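Side-chain contacts in putative polysaccharide biosynthesis protein with aminopeptidase-like domain (PDB 3K9T), which probably takes part in the biosynthesis of modified polysaccharides, binding one zinc ion per subunit and not expected to act as a peptidase despite its aminopeptidase-like domain: residues A[18-21]-A[22-26]; A[207-210]-A[211-215]. All coordinates share one frame; numbering follows the deposited sequence. Where two conformers were deposited one is given.

Interaction 1. Residues A[18-21]-A[22-26]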
# COMPACT_ATOMS: atom_id res chain seq x y z
N GLU A 18 -23.21 -13.09 34.82
CA GLU A 18 -22.34 -13.37 35.97
C GLU A 18 -21.23 -12.32 36.07
O GLU A 18 -20.82 -11.94 37.15
CB GLU A 18 -21.73 -14.78 35.84
CG GLU A 18 -22.76 -15.92 35.72
CD GLU A 18 -22.13 -17.34 35.66
OE1 GLU A 18 -21.68 -17.68 34.56
OE2 GLU A 18 -22.07 -18.08 36.69
N ILE A 19 -20.75 -11.87 34.90
CA ILE A 19 -19.71 -10.84 34.85
C ILE A 19 -20.32 -9.55 35.42
O ILE A 19 -19.68 -8.87 36.22
CB ILE A 19 -19.13 -10.61 33.43
CG1 ILE A 19 -18.41 -11.87 32.91
CG2 ILE A 19 -18.15 -9.44 33.44
CD1 ILE A 19 -18.08 -11.83 31.39
N TYR A 20 -21.57 -9.25 35.05
CA TYR A 20 -22.26 -8.05 35.58
C TYR A 20 -22.38 -8.07 37.12
O TYR A 20 -22.11 -7.06 37.80
CB TYR A 20 -23.66 -7.88 34.97
CG TYR A 20 -24.37 -6.76 35.67
CD1 TYR A 20 -24.05 -5.43 35.38
CD2 TYR A 20 -25.26 -7.00 36.69
CE1 TYR A 20 -24.63 -4.39 36.06
CE2 TYR A 20 -25.86 -5.96 37.36
CZ TYR A 20 -25.55 -4.64 37.05
OH TYR A 20 -26.15 -3.59 37.74
N ASN A 21 -22.80 -9.23 37.64
CA ASN A 21 -22.99 -9.42 39.08
C ASN A 21 -21.72 -9.19 39.90
O ASN A 21 -21.81 -8.67 41.02
CB ASN A 21 -23.54 -10.79 39.36
CG ASN A 21 -24.97 -10.98 38.87
OD1 ASN A 21 -25.69 -10.01 38.61
ND2 ASN A 21 -25.40 -12.25 38.74
N LEU A 22 -20.57 -9.59 39.34
CA LEU A 22 -19.27 -9.32 39.94
C LEU A 22 -18.99 -7.80 39.94
O LEU A 22 -18.50 -7.24 40.94
CB LEU A 22 -18.15 -10.07 39.19
CG LEU A 22 -16.68 -9.87 39.62
CD1 LEU A 22 -16.55 -9.94 41.15
CD2 LEU A 22 -15.68 -10.85 38.89
N ILE A 23 -19.32 -7.14 38.84
CA ILE A 23 -19.16 -5.69 38.74
C ILE A 23 -20.02 -5.06 39.82
O ILE A 23 -19.56 -4.21 40.59
CB ILE A 23 -19.57 -5.16 37.33
CG1 ILE A 23 -18.52 -5.59 36.27
CG2 ILE A 23 -19.87 -3.59 37.37
CD1 ILE A 23 -18.99 -5.44 34.83
N GLU A 24 -21.27 -5.49 39.90
CA GLU A 24 -22.17 -4.89 40.88
C GLU A 24 -21.63 -5.06 42.31
O GLU A 24 -21.66 -4.12 43.10
CB GLU A 24 -23.56 -5.50 40.74
CG GLU A 24 -24.64 -4.81 41.55
CD GLU A 24 -26.00 -5.41 41.26
OE1 GLU A 24 -26.18 -6.56 41.67
OE2 GLU A 24 -26.85 -4.77 40.61
N GLU A 25 -21.15 -6.27 42.64
CA GLU A 25 -20.54 -6.53 43.94
C GLU A 25 -19.31 -5.63 44.19
O GLU A 25 -19.10 -5.13 45.29
CB GLU A 25 -20.14 -8.01 44.07
CG GLU A 25 -19.52 -8.33 45.45
CD GLU A 25 -19.34 -9.83 45.73
OE1 GLU A 25 -19.66 -10.67 44.88
OE2 GLU A 25 -18.88 -10.15 46.84
N LEU A 26 -18.49 -5.44 43.17
CA LEU A 26 -17.30 -4.63 43.34
C LEU A 26 -17.59 -3.10 43.37
O LEU A 26 -16.79 -2.30 43.89
CB LEU A 26 -16.27 -4.97 42.23
CG LEU A 26 -15.55 -6.33 42.25
CD1 LEU A 26 -14.70 -6.55 40.99
CD2 LEU A 26 -14.68 -6.45 43.47
O HOH W 1 -23.92 -8.91 42.69
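Tyr20 and Glu24 meet one helical turn apart, with the phenol ring and the carboxylate turned steeply against each other, their planes 72° apart. The carboxylate comes obliquely to the hydroxyl end of the ring: Glu24 OE2 lies 3.6 Å from Tyr20 CE2 and accepts a hydrogen bond of 3.2 Å from Tyr20 OH. That hydroxyl, whose placing is less certain, also bonds to a methylpentanediol, probably from the crystallisation liquor. Both side chains start with CG anti to the backbone N (chi1 173° for Tyr20 and -171° for Glu24), and the extended Glu24 chain carries its carboxylate up to the phenol. The main chain joins the same residues, Glu24 N bonding to Tyr20 O at 2.8 Å. A water donates to Asn21 O at 2.7 Å and makes a weak bridge to Glu24 OE1. On another side of the helix, Ile19 CG2 and Ile23 CD1 make a looser apolar contact at 4.3 Å; both residues also pack on Ala202 and Leu339. Glu25 forms a salt bridge with Lys47. The i to i+4 spacing is that of an alpha-helix, and the split of polar and apolar sides makes helix 12-26 amphipathic, its apolar side packed against helices 194-211 and 336-355.

Interaction 2. Residues A[207-210]-A[211-215]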
# COMPACT_ATOMS: atom_id res chain seq x y z
N ILE A 207 -12.40 -14.79 32.13
CA ILE A 207 -11.56 -15.43 31.14
C ILE A 207 -10.66 -16.40 31.88
O ILE A 207 -10.60 -17.55 31.50
CB ILE A 207 -10.74 -14.43 30.31
CG1 ILE A 207 -11.69 -13.67 29.39
CG2 ILE A 207 -9.66 -15.18 29.47
CD1 ILE A 207 -11.12 -12.37 28.95
N ALA A 208 -10.01 -15.94 32.95
CA ALA A 208 -9.15 -16.80 33.80
C ALA A 208 -9.94 -18.02 34.29
O ALA A 208 -9.46 -19.16 34.21
CB ALA A 208 -8.57 -16.01 34.98
N LYS A 209 -11.17 -17.78 34.73
CA LYS A 209 -12.01 -18.83 35.25
C LYS A 209 -12.29 -19.92 34.20
O LYS A 209 -12.27 -21.11 34.52
CB LYS A 209 -13.31 -18.22 35.77
CG LYS A 209 -14.11 -19.16 36.60
CD LYS A 209 -15.54 -18.68 36.86
CE LYS A 209 -15.63 -17.51 37.78
NZ LYS A 209 -16.94 -17.59 38.56
N ALA A 210 -12.54 -19.51 32.95
CA ALA A 210 -12.74 -20.46 31.84
C ALA A 210 -11.43 -21.19 31.45
O ALA A 210 -11.43 -22.40 31.32
CB ALA A 210 -13.36 -19.74 30.61
N LEU A 211 -10.34 -20.46 31.26
CA LEU A 211 -9.07 -21.07 30.82
C LEU A 211 -8.51 -22.10 31.81
O LEU A 211 -7.94 -23.11 31.40
CB LEU A 211 -8.02 -20.01 30.51
CG LEU A 211 -8.10 -19.34 29.14
CD1 LEU A 211 -6.79 -18.57 28.90
CD2 LEU A 211 -8.31 -20.36 28.04
N SER A 212 -8.69 -21.82 33.09
CA SER A 212 -8.39 -22.72 34.18
C SER A 212 -8.87 -24.14 33.98
O SER A 212 -8.30 -25.05 34.56
CB SER A 212 -9.09 -22.22 35.45
OG SER A 212 -8.40 -21.14 35.99
N LYS A 213 -9.96 -24.30 33.25
CA LYS A 213 -10.58 -25.58 33.07
C LYS A 213 -10.15 -26.30 31.80
O LYS A 213 -10.63 -27.40 31.53
CB LYS A 213 -12.09 -25.36 33.09
CG LYS A 213 -12.55 -24.87 34.49
CD LYS A 213 -14.00 -24.52 34.55
CE LYS A 213 -14.45 -24.30 36.00
NZ LYS A 213 -13.72 -23.25 36.70
N LEU A 214 -9.23 -25.70 31.03
CA LEU A 214 -8.80 -26.23 29.74
C LEU A 214 -7.31 -26.58 29.73
O LEU A 214 -6.52 -26.03 30.49
CB LEU A 214 -9.03 -25.17 28.67
CG LEU A 214 -10.42 -24.55 28.52
CD1 LEU A 214 -10.41 -23.56 27.39
CD2 LEU A 214 -11.43 -25.64 28.25
N LYS A 215 -6.93 -27.48 28.84
CA LYS A 215 -5.54 -27.86 28.66
C LYS A 215 -4.99 -26.97 27.54
O LYS A 215 -5.30 -27.18 26.39
CB LYS A 215 -5.48 -29.34 28.28
CG LYS A 215 -4.05 -29.91 28.05
CD LYS A 215 -4.09 -31.39 27.60
CE LYS A 215 -2.75 -31.88 27.00
NZ LYS A 215 -1.70 -32.10 28.04
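From Ile207 the backbone runs out of helix 194-211 into a loop, and its hydrogen bonding changes on the way. Leu211 N reaches Ile207 O at 2.9 Å in a nearly straight bond (172°), and Ser212 N likewise bonds to Ala208 O, the helical i to i+4 pattern. Lys213 N bonds instead to Ala210 O, three residues back, at 3.1 Å. A type I beta turn, Leu211 to Leu214, overlaps this end and is closed by Leu214 N to Leu211 O. The chain then heads for strand 219-225, completing a beta-alpha-beta crossover from its parallel neighbour 181-187. The side chain of Ser212 folds back on the helix: with OG anti to the carbonyl carbon (chi1 -77°), it gives a second bond to Ala208 O, at 2.9 Å and from above the carbonyl plane. That oxygen is therefore gripped by both amide and hydroxyl of one residue, and Tyr172 OH also bonds to Ser212 OG. The chains of Lys209 and Lys213 run alongside each other in one direction, their NZ atoms 6.8 Å apart. Lys213 NZ makes a weak bond of 3.4 Å to Lys209 O, whereas Lys209 NZ bonds to His48. Leu214 CG rests 3.7 Å from Ala210 O, and the leucine also packs on Ile5 and Tyr8.

Overall arrangement
Interactions 1 and 2 are both local pairings along a helix, but in different settings. Interaction 1 is partly buried, with an aromatic-carboxylate pair and a water to one side and isoleucines to another; interaction 2 is more buried, and the side-chain hydrogen bonds across it, one of them weak, run to main-chain oxygens where the helix gives way to a turn. The centres of interactions 1 and 2 are about 19 Å apart, and the two do not touch. Helices 194-211 and 336-355 nevertheless link them: interaction 1 packs on both, while interaction 2 ends the first and leans on the second. Interaction 1 lies nearer the zinc site, the side chain of Ile23 being about 11 Å from those of His190 and Asp196.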